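PDB 5J6Q: cell wall binding protein cwp8 from Peptoclostridium difficile, which probably anchors to the bacterial cell wall through its three CWB2 modules, as an S-layer-associated surface protein. Local coordinates for residues Lys3-Ala9 with His178-Asn184; Gly198-Thr202 with Leu284-Val288; Ser432-Arg436 with Val505-Tyr510; Val473-Glu478 with Val490-Ala494. All coordinates share one frame. Numbering follows the deposited sequence.

Contact 1 (Lys3-Ala9 with His178-Asn184); sequences KNYTVSA and HTVTVKN
Strand 5-8 lies parallel to strand 178-183, their axes 4.7 Å apart at closest and inclined at 27°, in the register Thr6 to Thr181, Val7 to Val182 and Ser8 to Lys183. Backbone hydrogen bonds alternate between the strands in the staggered parallel pattern: Thr181 N to Tyr5 O (2.9 Å), Val7 N to Thr181 O (3.1 Å), Lys183 N to Val7 O (3.1 Å) and Ala9 N to Lys183 O (2.9 Å). Next to Tyr5, the poorly ordered Asn4 side chain (chi1 m) stands in for a carbonyl, its OD1 accepting from Thr179 N at 2.9 Å. A water donates to Tyr5 O (3.1 Å) and Thr179 O (2.6 Å) and bonds Thr181 OG1 (3.0 Å). On the face where Tyr5, Val180 and Val182 touch Leu15 of helix 13-24, Val7 CG2 meets Val182 CG2 at 3.8 Å, and Tyr5 (chi1 p) takes a CH-pi contact from Val180 CG2, 4.3 Å from its ring centroid; the other face carries Thr6, Thr181, Ser8 and Lys183. The N-terminal strand thus edges the mixed sheet by backbone pairing, apolar chemistry on the helix-covered face, polar on the other.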
# COMPACT_ATOMS: atom_id res chain seq x y z
N LYS A 3 26.34 -6.43 -8.79
CA LYS A 3 24.99 -5.90 -8.98
C LYS A 3 24.89 -4.41 -8.72
O LYS A 3 25.71 -3.83 -8.01
CB LYS A 3 23.97 -6.63 -8.08
CG LYS A 3 22.70 -7.07 -8.84
CD LYS A 3 22.91 -7.01 -10.36
CE LYS A 3 21.66 -7.26 -11.15
NZ LYS A 3 21.96 -7.14 -12.61
N ASN A 4 23.86 -3.78 -9.31
CA ASN A 4 23.61 -2.35 -9.16
C ASN A 4 22.41 -2.09 -8.26
O ASN A 4 21.27 -2.35 -8.65
CB ASN A 4 23.36 -1.73 -10.52
CG ASN A 4 24.43 -2.07 -11.53
OD1 ASN A 4 25.04 -1.16 -12.09
ND2 ASN A 4 24.79 -3.34 -11.73
N TYR A 5 22.65 -1.57 -7.05
CA TYR A 5 21.56 -1.31 -6.11
C TYR A 5 21.70 0.05 -5.37
O TYR A 5 22.60 0.84 -5.68
CB TYR A 5 21.53 -2.43 -5.07
CG TYR A 5 22.88 -2.58 -4.40
CD1 TYR A 5 23.14 -1.96 -3.19
CD2 TYR A 5 23.89 -3.33 -4.98
CE1 TYR A 5 24.37 -2.08 -2.57
CE2 TYR A 5 25.14 -3.45 -4.37
CZ TYR A 5 25.37 -2.83 -3.17
OH TYR A 5 26.59 -2.93 -2.55
N THR A 6 20.84 0.25 -4.34
CA THR A 6 20.80 1.46 -3.59
C THR A 6 20.77 1.18 -2.13
O THR A 6 20.06 0.30 -1.67
CB THR A 6 19.58 2.25 -4.12
OG1 THR A 6 19.74 2.35 -5.54
CG2 THR A 6 19.46 3.60 -3.52
N VAL A 7 21.56 1.91 -1.38
CA VAL A 7 21.61 1.73 0.06
C VAL A 7 21.46 3.03 0.66
O VAL A 7 21.76 4.03 0.03
CB VAL A 7 22.97 1.12 0.58
CG1 VAL A 7 23.07 -0.35 0.19
CG2 VAL A 7 24.16 1.89 -0.02
N SER A 8 21.03 3.06 1.88
CA SER A 8 20.96 4.33 2.53
C SER A 8 22.37 4.68 3.08
O SER A 8 23.16 3.78 3.35
CB SER A 8 19.96 4.30 3.67
OG SER A 8 20.43 3.42 4.69
N ALA A 9 22.65 5.96 3.23
CA ALA A 9 23.87 6.44 3.81
C ALA A 9 24.09 5.71 5.18
O ALA A 9 25.10 5.06 5.37
CB ALA A 9 23.78 7.96 4.01
N HIS A 178 29.57 -1.47 -12.34
CA HIS A 178 28.46 -1.66 -11.38
C HIS A 178 28.25 -0.32 -10.60
O HIS A 178 29.24 0.35 -10.29
CB HIS A 178 28.72 -2.79 -10.34
CG HIS A 178 29.02 -4.12 -10.95
ND1 HIS A 178 30.30 -4.56 -11.17
CD2 HIS A 178 28.19 -5.10 -11.38
CE1 HIS A 178 30.23 -5.77 -11.71
NE2 HIS A 178 28.97 -6.12 -11.85
N THR A 179 27.01 0.05 -10.26
CA THR A 179 26.76 1.30 -9.62
C THR A 179 25.99 1.13 -8.40
O THR A 179 24.96 0.42 -8.39
CB THR A 179 25.96 2.24 -10.55
OG1 THR A 179 26.79 2.50 -11.66
CG2 THR A 179 25.57 3.57 -9.85
N VAL A 180 26.45 1.79 -7.36
CA VAL A 180 25.74 1.69 -6.14
C VAL A 180 25.36 3.11 -5.84
O VAL A 180 26.21 4.03 -5.79
CB VAL A 180 26.66 1.10 -5.03
CG1 VAL A 180 25.90 1.02 -3.71
CG2 VAL A 180 27.21 -0.27 -5.46
N THR A 181 24.12 3.31 -5.59
CA THR A 181 23.68 4.67 -5.33
C THR A 181 23.54 4.75 -3.92
O THR A 181 23.01 3.78 -3.35
CB THR A 181 22.35 4.91 -6.08
OG1 THR A 181 22.62 4.66 -7.48
CG2 THR A 181 21.79 6.30 -5.83
N VAL A 182 24.02 5.84 -3.30
CA VAL A 182 23.91 5.97 -1.85
C VAL A 182 23.06 7.15 -1.58
O VAL A 182 23.36 8.23 -2.13
CB VAL A 182 25.31 6.13 -1.13
CG1 VAL A 182 25.09 6.45 0.32
CG2 VAL A 182 26.14 4.84 -1.25
N LYS A 183 21.99 6.98 -0.73
CA LYS A 183 21.04 8.06 -0.49
C LYS A 183 20.84 8.38 0.95
O LYS A 183 20.69 7.46 1.76
CB LYS A 183 19.59 7.70 -0.99
CG LYS A 183 19.48 7.11 -2.37
CD LYS A 183 17.95 7.05 -2.76
CE LYS A 183 17.69 6.52 -4.15
NZ LYS A 183 16.23 6.17 -4.37
N ASN A 184 20.83 9.66 1.30
CA ASN A 184 20.51 9.93 2.68
C ASN A 184 18.93 10.00 2.72
O ASN A 184 18.31 11.03 2.47
CB ASN A 184 21.16 11.18 3.13
CG ASN A 184 20.74 11.63 4.49
OD1 ASN A 184 19.83 11.07 5.10
ND2 ASN A 184 21.36 12.68 5.05
O HOH W 1 22.81 1.85 -8.60

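Contact 2 (Gly198-Thr202 with Leu284-Val288); sequences GIRLT and LKVEV. With SO4 (sulfate ion), chain F.
Two waters, rather than direct hydrogen bonds, join the backbones of loop 198-202 and segment 284-288, and both donate to Val286 O. One, 3.1 Å from Val286 O, also donates to Ile199 O at 3.1 Å; the other, 2.6 Å from Val286 O, accepts from Leu201 N at 2.9 Å. The CA atoms of Arg200 and Val286 stand 6.0 Å apart, and the waters fill the space between the backbones. Apolar contacts flank the waters: Ile199 CG1 to Val286 CG2 (3.9 Å), Arg200 CG to Val286 CG1 (3.7 Å), Arg200 CB to Val288 CG2 (3.8 Å) and Leu201 CD1 to Leu284 CD1 (3.8 Å). Val286 and Val288, both t, point toward the loop. The Arg200 guanidinium pairs with Asp197 and bonds to Ile579 O; its NH2 makes a weak 3.1 Å bond to O4 of a sulfate probably from the crystallisation liquor. The loop, part of Cwp8 domain 3, packs over the face of edge strand 286-289 that carries Val286 and Val288, between helix 581-590, touching Ile199 and Arg200, and helix 265-280, touching Leu201 and Leu284.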
# COMPACT_ATOMS: atom_id res chain seq x y z
N GLY A 198 -5.51 -6.17 -3.50
CA GLY A 198 -6.28 -6.41 -4.73
C GLY A 198 -7.37 -5.33 -4.95
O GLY A 198 -7.62 -4.87 -6.06
N ILE A 199 -7.99 -4.85 -3.85
CA ILE A 199 -9.04 -3.83 -3.99
C ILE A 199 -9.00 -2.80 -2.81
O ILE A 199 -9.37 -1.66 -2.98
CB ILE A 199 -10.36 -4.58 -4.19
CG1 ILE A 199 -11.54 -3.59 -4.33
CG2 ILE A 199 -10.59 -5.62 -3.00
CD1 ILE A 199 -12.78 -4.24 -4.94
N ARG A 200 -8.50 -3.18 -1.65
CA ARG A 200 -8.37 -2.25 -0.55
C ARG A 200 -6.91 -2.01 -0.11
O ARG A 200 -6.10 -2.90 -0.16
CB ARG A 200 -9.09 -2.84 0.68
CG ARG A 200 -10.57 -3.15 0.47
CD ARG A 200 -11.08 -4.06 1.65
NE ARG A 200 -10.48 -5.41 1.65
CZ ARG A 200 -10.98 -6.46 2.33
NH1 ARG A 200 -12.10 -6.34 3.05
NH2 ARG A 200 -10.35 -7.64 2.30
N LEU A 201 -6.59 -0.81 0.30
CA LEU A 201 -5.27 -0.66 0.90
C LEU A 201 -5.24 -1.43 2.24
O LEU A 201 -6.26 -1.70 2.85
CB LEU A 201 -4.97 0.80 1.17
CG LEU A 201 -4.89 1.67 -0.13
CD1 LEU A 201 -4.98 3.21 0.28
CD2 LEU A 201 -3.56 1.37 -0.86
N THR A 202 -4.03 -1.78 2.73
CA THR A 202 -3.94 -2.51 4.03
C THR A 202 -3.70 -1.39 5.05
O THR A 202 -3.63 -0.21 4.66
CB THR A 202 -2.69 -3.45 3.99
OG1 THR A 202 -1.60 -2.58 3.69
CG2 THR A 202 -2.78 -4.49 2.91
N LEU A 284 -10.63 7.94 -3.24
CA LEU A 284 -10.46 6.60 -3.81
C LEU A 284 -11.80 5.96 -4.12
O LEU A 284 -12.81 6.37 -3.56
CB LEU A 284 -9.67 5.66 -2.84
CG LEU A 284 -8.44 6.30 -2.06
CD1 LEU A 284 -7.75 5.19 -1.30
CD2 LEU A 284 -7.37 6.92 -3.04
N LYS A 285 -11.77 4.89 -4.96
CA LYS A 285 -12.93 4.14 -5.28
C LYS A 285 -13.31 3.17 -4.04
O LYS A 285 -14.49 2.90 -3.79
CB LYS A 285 -12.68 3.33 -6.52
CG LYS A 285 -12.38 4.17 -7.84
CD LYS A 285 -13.55 5.02 -8.34
CE LYS A 285 -13.17 5.89 -9.58
NZ LYS A 285 -12.80 7.33 -9.21
N VAL A 286 -12.31 2.67 -3.31
CA VAL A 286 -12.54 1.77 -2.15
C VAL A 286 -11.67 2.26 -1.04
O VAL A 286 -10.44 2.39 -1.20
CB VAL A 286 -12.24 0.34 -2.54
CG1 VAL A 286 -12.50 -0.64 -1.35
CG2 VAL A 286 -13.12 -0.04 -3.74
N GLU A 287 -12.32 2.68 0.01
CA GLU A 287 -11.65 3.21 1.22
C GLU A 287 -12.10 2.34 2.46
O GLU A 287 -13.26 1.91 2.49
CB GLU A 287 -12.06 4.71 1.48
CG GLU A 287 -11.02 5.66 0.85
CD GLU A 287 -11.43 7.16 0.83
OE1 GLU A 287 -12.20 7.58 1.69
OE2 GLU A 287 -10.93 7.93 -0.07
N VAL A 288 -11.18 2.06 3.38
CA VAL A 288 -11.43 1.34 4.63
C VAL A 288 -11.24 2.40 5.80
O VAL A 288 -10.23 3.14 5.89
CB VAL A 288 -10.42 0.18 4.75
CG1 VAL A 288 -10.67 -0.66 6.02
CG2 VAL A 288 -10.52 -0.69 3.52
S SO4 F . -10.31 -12.08 2.78
O1 SO4 F . -9.25 -12.45 1.81
O2 SO4 F . -11.49 -12.92 2.64
O3 SO4 F . -9.81 -12.24 4.15
O4 SO4 F . -10.61 -10.69 2.56
O HOH W 2 -8.05 1.17 -2.71
O HOH W 3 -8.62 1.28 0.35

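Contact 3 (Ser432-Arg436 with Val505-Tyr510); sequences SISAR and VINKYY
Arg436 lays its side chain over the ring of Tyr509: CG sits 4.1 Å from the ring centroid and only 6° off the ring normal, a CH-pi contact, and CZ comes within 3.3 Å of Tyr509 CD2, which lies over one face of the guanidinium. Arg436 (chi1 t, chi2 p, chi3 t) and Tyr509 (chi1 m) both project toward the opposing segment, with their CA atoms 7.7 Å apart. Ile433 (t, p) brings CD1 to 3.5 Å from Tyr509 CE1 and 3.9 Å from Val505 CG1. At the other end, Val505 CG1 approaches Ser432 O at 3.1 Å, while the Ser432 hydroxyl bonds to Asn502. Residues 505-509 are helical, Tyr509 N donating to Val505 O at 2.9 Å, and Tyr510 leaves helical angles at phi -123°, psi 22°. One water links three polar groups: it donates to Ser432 O (2.7 Å), accepts from Arg436 N (2.9 Å) and hydrogen-bonds Tyr510 OH (3.0 Å). The contact joins two CWB2 modules: the start of helix 434-438 meets the C-terminal end of helix 498-509. Phe420 of strand 418-423 touches Ile433, Arg436 and Tyr509, while Ser432 touches Leu549 of strand 547-549 and Tyr510 touches Pro546.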
# COMPACT_ATOMS: atom_id res chain seq x y z
N SER A 432 -29.99 -1.83 10.06
CA SER A 432 -30.17 -1.57 8.66
C SER A 432 -30.92 -0.22 8.35
O SER A 432 -30.75 0.38 7.26
CB SER A 432 -30.93 -2.78 8.11
OG SER A 432 -30.06 -3.83 7.73
N ILE A 433 -31.70 0.28 9.32
CA ILE A 433 -32.47 1.52 9.14
C ILE A 433 -31.83 2.68 9.89
O ILE A 433 -32.32 3.78 9.77
CB ILE A 433 -33.93 1.16 9.62
CG1 ILE A 433 -34.96 2.11 9.00
CG2 ILE A 433 -34.01 1.24 11.16
CD1 ILE A 433 -34.87 2.27 7.46
N SER A 434 -30.71 2.48 10.67
CA SER A 434 -30.07 3.61 11.35
C SER A 434 -29.65 4.76 10.41
O SER A 434 -29.96 5.87 10.76
CB SER A 434 -28.85 3.14 12.15
OG SER A 434 -29.34 2.41 13.28
N ALA A 435 -29.00 4.50 9.26
CA ALA A 435 -28.56 5.63 8.43
C ALA A 435 -29.80 6.43 7.97
O ALA A 435 -29.80 7.61 8.08
CB ALA A 435 -27.80 5.13 7.20
N ARG A 436 -30.82 5.73 7.46
CA ARG A 436 -32.02 6.37 6.91
C ARG A 436 -32.66 7.20 7.98
O ARG A 436 -33.02 8.36 7.68
CB ARG A 436 -32.96 5.30 6.36
CG ARG A 436 -34.35 5.79 6.14
CD ARG A 436 -34.28 6.75 4.94
NE ARG A 436 -35.58 7.30 4.63
CZ ARG A 436 -35.90 7.81 3.44
NH1 ARG A 436 -37.12 8.30 3.24
NH2 ARG A 436 -35.00 7.85 2.44
N VAL A 505 -34.38 -2.81 3.10
CA VAL A 505 -34.20 -1.38 3.40
C VAL A 505 -33.50 -0.69 2.19
O VAL A 505 -33.91 0.44 1.77
CB VAL A 505 -33.30 -1.32 4.67
CG1 VAL A 505 -32.80 0.14 4.96
CG2 VAL A 505 -34.10 -1.78 5.85
N ILE A 506 -32.44 -1.35 1.66
CA ILE A 506 -31.71 -0.79 0.54
C ILE A 506 -32.67 -0.65 -0.67
O ILE A 506 -32.68 0.39 -1.35
CB ILE A 506 -30.44 -1.61 0.17
CG1 ILE A 506 -29.28 -1.48 1.21
CG2 ILE A 506 -29.96 -1.07 -1.19
CD1 ILE A 506 -28.34 -2.79 1.31
N ASN A 507 -33.53 -1.68 -0.92
CA ASN A 507 -34.40 -1.59 -2.13
C ASN A 507 -35.41 -0.45 -1.99
O ASN A 507 -35.77 0.19 -2.95
CB ASN A 507 -35.16 -2.87 -2.29
CG ASN A 507 -36.06 -3.03 -3.53
OD1 ASN A 507 -35.66 -2.85 -4.70
ND2 ASN A 507 -37.28 -3.44 -3.35
N LYS A 508 -35.84 -0.22 -0.80
CA LYS A 508 -36.84 0.78 -0.60
C LYS A 508 -36.34 2.21 -0.55
O LYS A 508 -36.97 3.08 -1.13
CB LYS A 508 -37.61 0.51 0.68
CG LYS A 508 -38.73 1.58 0.85
CD LYS A 508 -39.71 1.21 2.09
CE LYS A 508 -40.66 2.38 2.26
NZ LYS A 508 -42.07 1.93 2.27
N TYR A 509 -35.22 2.45 0.07
CA TYR A 509 -34.85 3.82 0.22
C TYR A 509 -33.66 4.36 -0.54
O TYR A 509 -33.45 5.57 -0.37
CB TYR A 509 -34.47 4.02 1.67
CG TYR A 509 -35.64 3.82 2.61
CD1 TYR A 509 -35.64 2.79 3.54
CD2 TYR A 509 -36.72 4.70 2.62
CE1 TYR A 509 -36.66 2.64 4.47
CE2 TYR A 509 -37.74 4.58 3.56
CZ TYR A 509 -37.71 3.55 4.49
OH TYR A 509 -38.67 3.45 5.44
N TYR A 510 -32.91 3.55 -1.33
CA TYR A 510 -31.67 4.13 -1.76
C TYR A 510 -31.45 4.21 -3.22
O TYR A 510 -30.30 4.36 -3.62
CB TYR A 510 -30.51 3.35 -1.09
CG TYR A 510 -30.40 3.74 0.38
CD1 TYR A 510 -30.89 2.91 1.38
CD2 TYR A 510 -29.80 4.95 0.75
CE1 TYR A 510 -30.80 3.29 2.72
CE2 TYR A 510 -29.71 5.33 2.07
CZ TYR A 510 -30.22 4.48 3.07
OH TYR A 510 -30.12 4.86 4.38
O HOH W 4 -30.57 2.97 6.69

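Contact 4 (Val473-Glu478 with Val490-Ala494); sequences VSKEVE and VERLA
Segment 473-478 enters helix 475-484 from a loop, while 490-494 carries strand 491-493, the last element of the beta-alpha-beta unit formed by strand 463-467, helix 475-484 and strand 491-493. The closest CA pair, Glu478 and Val490, is 7.6 Å apart, so long side chains bridge the gap. Arg492 (t, t, m, with chi4 -94°) reaches across from the strand, and its donors can be accounted for in turn. NH1 donates to Glu478 OE1 at 2.9 Å and 164°, forming a salt bridge, and to Val473 O at 3.2 Å. NH2 shares that carbonyl, with Val473 O at 3.3 Å, and also bonds to Gly468 O, which follows strand 463-467. NE makes a weak 3.4 Å bond to a water that in turn donates to Glu478 OE2 at 3.0 Å. Both carboxylate oxygens of Glu478 (chi1 t, chi2 t) are therefore engaged, one directly and one through water. At the helix start, Ser474 (chi1 p) is the N-cap: its OG accepts from Val477 N at 3.1 Å and, weakly, from Glu476 N at 3.3 Å, while also bonding to Asn449 O. Ser474 O accepts from Glu478 N at 3.2 Å, the first helical turn. Val473 CB lies 4.2 Å from Arg492 NH2. This chemistry implies a largely polar tie at the surface, in which one guanidinium links the strand to both the helix's first turn and the loop before it.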
# COMPACT_ATOMS: atom_id res chain seq x y z
N VAL A 473 -41.52 -7.53 16.37
CA VAL A 473 -42.54 -6.55 16.59
C VAL A 473 -43.82 -7.31 16.35
O VAL A 473 -44.20 -7.61 15.21
CB VAL A 473 -42.38 -5.34 15.64
CG1 VAL A 473 -43.58 -4.41 15.76
CG2 VAL A 473 -41.10 -4.60 15.98
N SER A 474 -44.47 -7.64 17.44
CA SER A 474 -45.74 -8.38 17.39
C SER A 474 -46.77 -7.71 16.50
O SER A 474 -46.77 -6.49 16.33
CB SER A 474 -46.30 -8.55 18.80
OG SER A 474 -47.03 -7.39 19.18
N LYS A 475 -47.66 -8.53 15.93
CA LYS A 475 -48.74 -8.09 15.04
C LYS A 475 -49.75 -7.28 15.84
O LYS A 475 -50.56 -6.57 15.27
CB LYS A 475 -49.39 -9.32 14.38
CG LYS A 475 -50.60 -9.03 13.51
CD LYS A 475 -51.21 -10.35 13.05
CE LYS A 475 -52.35 -10.18 12.07
NZ LYS A 475 -52.80 -11.51 11.55
N GLU A 476 -49.69 -7.38 17.17
CA GLU A 476 -50.57 -6.62 18.06
C GLU A 476 -50.07 -5.16 18.13
O GLU A 476 -50.87 -4.22 18.04
CB GLU A 476 -50.57 -7.24 19.47
CG GLU A 476 -49.88 -8.59 19.54
CD GLU A 476 -50.73 -9.64 20.23
OE1 GLU A 476 -51.89 -9.83 19.80
OE2 GLU A 476 -50.23 -10.28 21.18
N VAL A 477 -48.75 -4.98 18.28
CA VAL A 477 -48.13 -3.65 18.31
C VAL A 477 -48.43 -2.98 16.99
O VAL A 477 -48.72 -1.79 16.92
CB VAL A 477 -46.60 -3.80 18.54
CG1 VAL A 477 -45.90 -2.46 18.36
CG2 VAL A 477 -46.34 -4.34 19.94
N GLU A 478 -48.37 -3.77 15.93
CA GLU A 478 -48.68 -3.30 14.59
C GLU A 478 -50.09 -2.72 14.51
O GLU A 478 -50.29 -1.63 13.99
CB GLU A 478 -48.58 -4.47 13.62
CG GLU A 478 -48.63 -4.01 12.19
CD GLU A 478 -48.72 -5.16 11.24
OE1 GLU A 478 -48.38 -6.30 11.68
OE2 GLU A 478 -49.12 -4.93 10.07
N VAL A 490 -49.31 1.22 7.99
CA VAL A 490 -47.94 1.07 8.42
C VAL A 490 -47.32 -0.12 7.71
O VAL A 490 -47.75 -1.25 7.89
CB VAL A 490 -47.86 0.88 9.95
CG1 VAL A 490 -46.43 0.61 10.38
CG2 VAL A 490 -48.39 2.12 10.66
N GLU A 491 -46.31 0.15 6.89
CA GLU A 491 -45.60 -0.90 6.19
C GLU A 491 -44.57 -1.55 7.13
O GLU A 491 -44.08 -0.92 8.07
CB GLU A 491 -44.90 -0.32 4.95
CG GLU A 491 -44.26 -1.36 4.05
CD GLU A 491 -43.64 -0.74 2.80
OE1 GLU A 491 -42.73 -1.36 2.22
OE2 GLU A 491 -44.06 0.37 2.41
N ARG A 492 -44.27 -2.82 6.87
CA ARG A 492 -43.31 -3.60 7.61
C ARG A 492 -42.22 -4.08 6.62
O ARG A 492 -42.55 -4.65 5.59
CB ARG A 492 -44.04 -4.79 8.26
CG ARG A 492 -43.11 -5.92 8.75
CD ARG A 492 -43.92 -7.12 9.26
NE ARG A 492 -44.91 -6.80 10.31
CZ ARG A 492 -44.67 -6.87 11.62
NH1 ARG A 492 -45.63 -6.59 12.50
NH2 ARG A 492 -43.46 -7.23 12.06
N LEU A 493 -40.97 -3.79 6.90
CA LEU A 493 -39.82 -4.26 6.10
C LEU A 493 -39.28 -5.48 6.94
O LEU A 493 -38.79 -5.25 8.03
CB LEU A 493 -38.71 -3.17 5.94
CG LEU A 493 -38.66 -2.47 4.59
CD1 LEU A 493 -39.98 -1.78 4.20
CD2 LEU A 493 -37.60 -1.43 4.68
N ALA A 494 -39.36 -6.72 6.42
CA ALA A 494 -38.95 -7.87 7.18
C ALA A 494 -38.53 -9.00 6.27
O ALA A 494 -39.35 -9.48 5.51
CB ALA A 494 -40.14 -8.33 8.05
O HOH W 5 -47.28 -6.07 7.94

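Overall arrangement
Contacts 1, 2 and 3 follow one another along the chain, and contact 4 is nested inside the loop closed by contact 3. Contact 1 lies in the mixed sheet at the N-terminal side. Contact 2, about 33 Å away between centres and 9 Å from the chain's centre, joins domain 3 to the parallel sheet led by strand 286-289. Contact 3 lies about 24 Å from contact 2 between centres. Contacts 3 and 4, 17 Å apart between centres, touch: strand 491-493 is followed in the chain by helix 498-509, and Lys508 NZ forms a salt bridge with Glu491 OE2 at 2.5 Å. Contacts 1 and 4, about 71 Å apart between centres, mark an elongated protein whose CWB2 modules pack together away from the N-terminal sheet.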